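Local coordinates for gram-negative insecticidal protein (PDB 6FBM), which is an insecticidal toxin of the MACPF and beta-tripod families that probably acts by forming pores in membranes of target insect cells, at residues Trp456-Gly460 with Asn488-Pro492. Sequence-based numbering, arbitrary orientation.
Sequences WWDKG and NYNNP
The hydroxyl of Tyr489 donates a hydrogen bond to Asp458, OH to OD1 at 2.6 Å from above the carboxylate plane, joining the loop after strand 484-486 to the end of strand 450-457. These are the outer strands of a three-stranded antiparallel sheet in what is probably the beta-tripod part of the protein; strand 468-473 lies between them. The ring of Tyr489 carries much of the remaining contact. Lys459, bent at chi2 and chi3, runs along one face of the Tyr489 ring, antiparallel to the tyrosine side chain, its aliphatic CE in CH-pi contact 4.0 Å from the ring centroid, while NZ reaches a water in a weak bond; that water donates to Tyr489 O at 2.6 Å. Trp457 CB rests 3.9 Å from Tyr489 CD1, the two rings oblique. With CG between the backbone N and the carbonyl carbon (chi1 41°), Trp457 carries its six-membered ring to Asn491, whose ND2 lies 3.8 Å from Trp457 CH2. Further out, Asp458 OD1 also accepts from Val467 N, which helps fix the buried carboxylate; an aspartate is short enough to take both bonds close to the backbone. An Asx turn spanning Tyr489 shapes the loop: Asn490 N donates to Asn488 OD1 at 2.9 Å.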
loop_
_atom_site.group_PDB
_atom_site.type_symbol
_atom_site.label_atom_id
_atom_site.label_comp_id
_atom_site.label_asym_id
_atom_site.label_seq_id
_atom_site.Cartn_x
_atom_site.Cartn_y
_atom_site.Cartn_z
ATOM N N TRP A 456 46.793 72.397 -16.802
ATOM C CA TRP A 456 46.415 73.421 -17.786
ATOM C C TRP A 456 45.262 74.287 -17.254
ATOM O O TRP A 456 44.553 73.886 -16.336
ATOM C CB TRP A 456 45.983 72.727 -19.062
ATOM C CG TRP A 456 45.567 73.581 -20.217
ATOM C CD1 TRP A 456 46.369 74.073 -21.179
ATOM C CD2 TRP A 456 44.234 73.976 -20.570
ATOM N NE1 TRP A 456 45.641 74.758 -22.110
ATOM C CE2 TRP A 456 44.321 74.714 -21.759
ATOM C CE3 TRP A 456 42.980 73.768 -19.996
ATOM C CZ2 TRP A 456 43.205 75.260 -22.393
ATOM C CZ3 TRP A 456 41.860 74.312 -20.641
ATOM C CH2 TRP A 456 41.989 75.046 -21.819
ATOM N N TRP A 457 45.151 75.495 -17.792
ATOM C CA TRP A 457 43.984 76.362 -17.635
ATOM C C TRP A 457 43.794 77.130 -18.933
ATOM O O TRP A 457 44.691 77.165 -19.779
ATOM C CB TRP A 457 44.082 77.353 -16.452
ATOM C CG TRP A 457 45.423 78.017 -16.223
ATOM C CD1 TRP A 457 46.367 78.348 -17.162
ATOM C CD2 TRP A 457 45.952 78.460 -14.962
ATOM N NE1 TRP A 457 47.456 78.927 -16.566
ATOM C CE2 TRP A 457 47.235 79.014 -15.217
ATOM C CE3 TRP A 457 45.473 78.441 -13.640
ATOM C CZ2 TRP A 457 48.039 79.544 -14.198
ATOM C CZ3 TRP A 457 46.273 78.950 -12.637
ATOM C CH2 TRP A 457 47.550 79.490 -12.917
ATOM N N ASP A 458 42.630 77.747 -19.086
ATOM C CA ASP A 458 42.260 78.360 -20.352
ATOM C C ASP A 458 42.679 79.807 -20.491
ATOM O O ASP A 458 42.379 80.423 -21.502
ATOM C CB ASP A 458 40.739 78.236 -20.575
ATOM C CG ASP A 458 39.931 79.252 -19.776
ATOM O OD1 ASP A 458 40.111 79.305 -18.550
ATOM O OD2 ASP A 458 39.113 79.963 -20.361
ATOM N N LYS A 459 43.358 80.381 -19.490
ATOM C CA LYS A 459 43.606 81.826 -19.513
ATOM C C LYS A 459 44.427 82.234 -20.746
ATOM O O LYS A 459 45.366 81.543 -21.143
ATOM C CB LYS A 459 44.143 82.349 -18.192
ATOM C CG LYS A 459 45.558 81.978 -17.841
ATOM C CD LYS A 459 45.689 81.627 -16.338
ATOM C CE LYS A 459 45.302 82.701 -15.359
ATOM N NZ LYS A 459 46.022 82.493 -14.036
ATOM N N GLY A 460 43.988 83.330 -21.365
ATOM C CA GLY A 460 44.411 83.721 -22.701
ATOM C C GLY A 460 43.341 83.506 -23.755
ATOM O O GLY A 460 43.301 84.239 -24.748
ATOM N N ASN A 488 37.603 77.904 -12.187
ATOM C CA ASN A 488 38.284 79.129 -11.786
ATOM C C ASN A 488 39.802 78.901 -11.804
ATOM O O ASN A 488 40.269 77.765 -11.977
ATOM C CB ASN A 488 37.831 79.555 -10.389
ATOM C CG ASN A 488 38.175 78.521 -9.316
ATOM O OD1 ASN A 488 39.339 78.102 -9.178
ATOM N ND2 ASN A 488 37.157 78.085 -8.561
ATOM N N TYR A 489 40.556 79.974 -11.574
ATOM C CA TYR A 489 42.014 79.945 -11.638
ATOM C C TYR A 489 42.671 79.901 -10.269
ATOM O O TYR A 489 43.830 80.289 -10.146
ATOM C CB TYR A 489 42.543 81.150 -12.421
ATOM C CG TYR A 489 42.020 81.295 -13.829
ATOM C CD1 TYR A 489 42.086 80.243 -14.719
ATOM C CD2 TYR A 489 41.483 82.504 -14.288
ATOM C CE1 TYR A 489 41.605 80.370 -16.034
ATOM C CE2 TYR A 489 41.000 82.639 -15.590
ATOM C CZ TYR A 489 41.073 81.559 -16.459
ATOM O OH TYR A 489 40.616 81.675 -17.750
ATOM N N ASN A 490 41.969 79.401 -9.258
ATOM C CA ASN A 490 42.543 79.302 -7.922
ATOM C C ASN A 490 43.762 78.370 -7.953
ATOM O O ASN A 490 43.693 77.299 -8.552
ATOM C CB ASN A 490 41.520 78.779 -6.895
ATOM C CG ASN A 490 40.276 79.635 -6.794
ATOM O OD1 ASN A 490 40.205 80.722 -7.342
ATOM N ND2 ASN A 490 39.268 79.116 -6.122
ATOM N N ASN A 491 44.853 78.783 -7.291
ATOM C CA ASN A 491 46.162 78.110 -7.361
ATOM C C ASN A 491 46.873 78.190 -6.000
ATOM O O ASN A 491 47.532 79.189 -5.728
ATOM C CB ASN A 491 47.007 78.776 -8.462
ATOM C CG ASN A 491 48.368 78.101 -8.692
ATOM O OD1 ASN A 491 48.710 77.093 -8.075
ATOM N ND2 ASN A 491 49.149 78.669 -9.603
ATOM N N PRO A 492 46.780 77.176 -5.134
ATOM C CA PRO A 492 46.056 75.922 -5.358
ATOM C C PRO A 492 44.549 76.071 -5.111
ATOM O O PRO A 492 44.128 77.063 -4.504
ATOM C CB PRO A 492 46.652 74.993 -4.303
ATOM C CG PRO A 492 47.016 75.903 -3.173
ATOM C CD PRO A 492 47.220 77.300 -3.732
HETATM O O HOH W 1 45.499 82.098 -11.005
#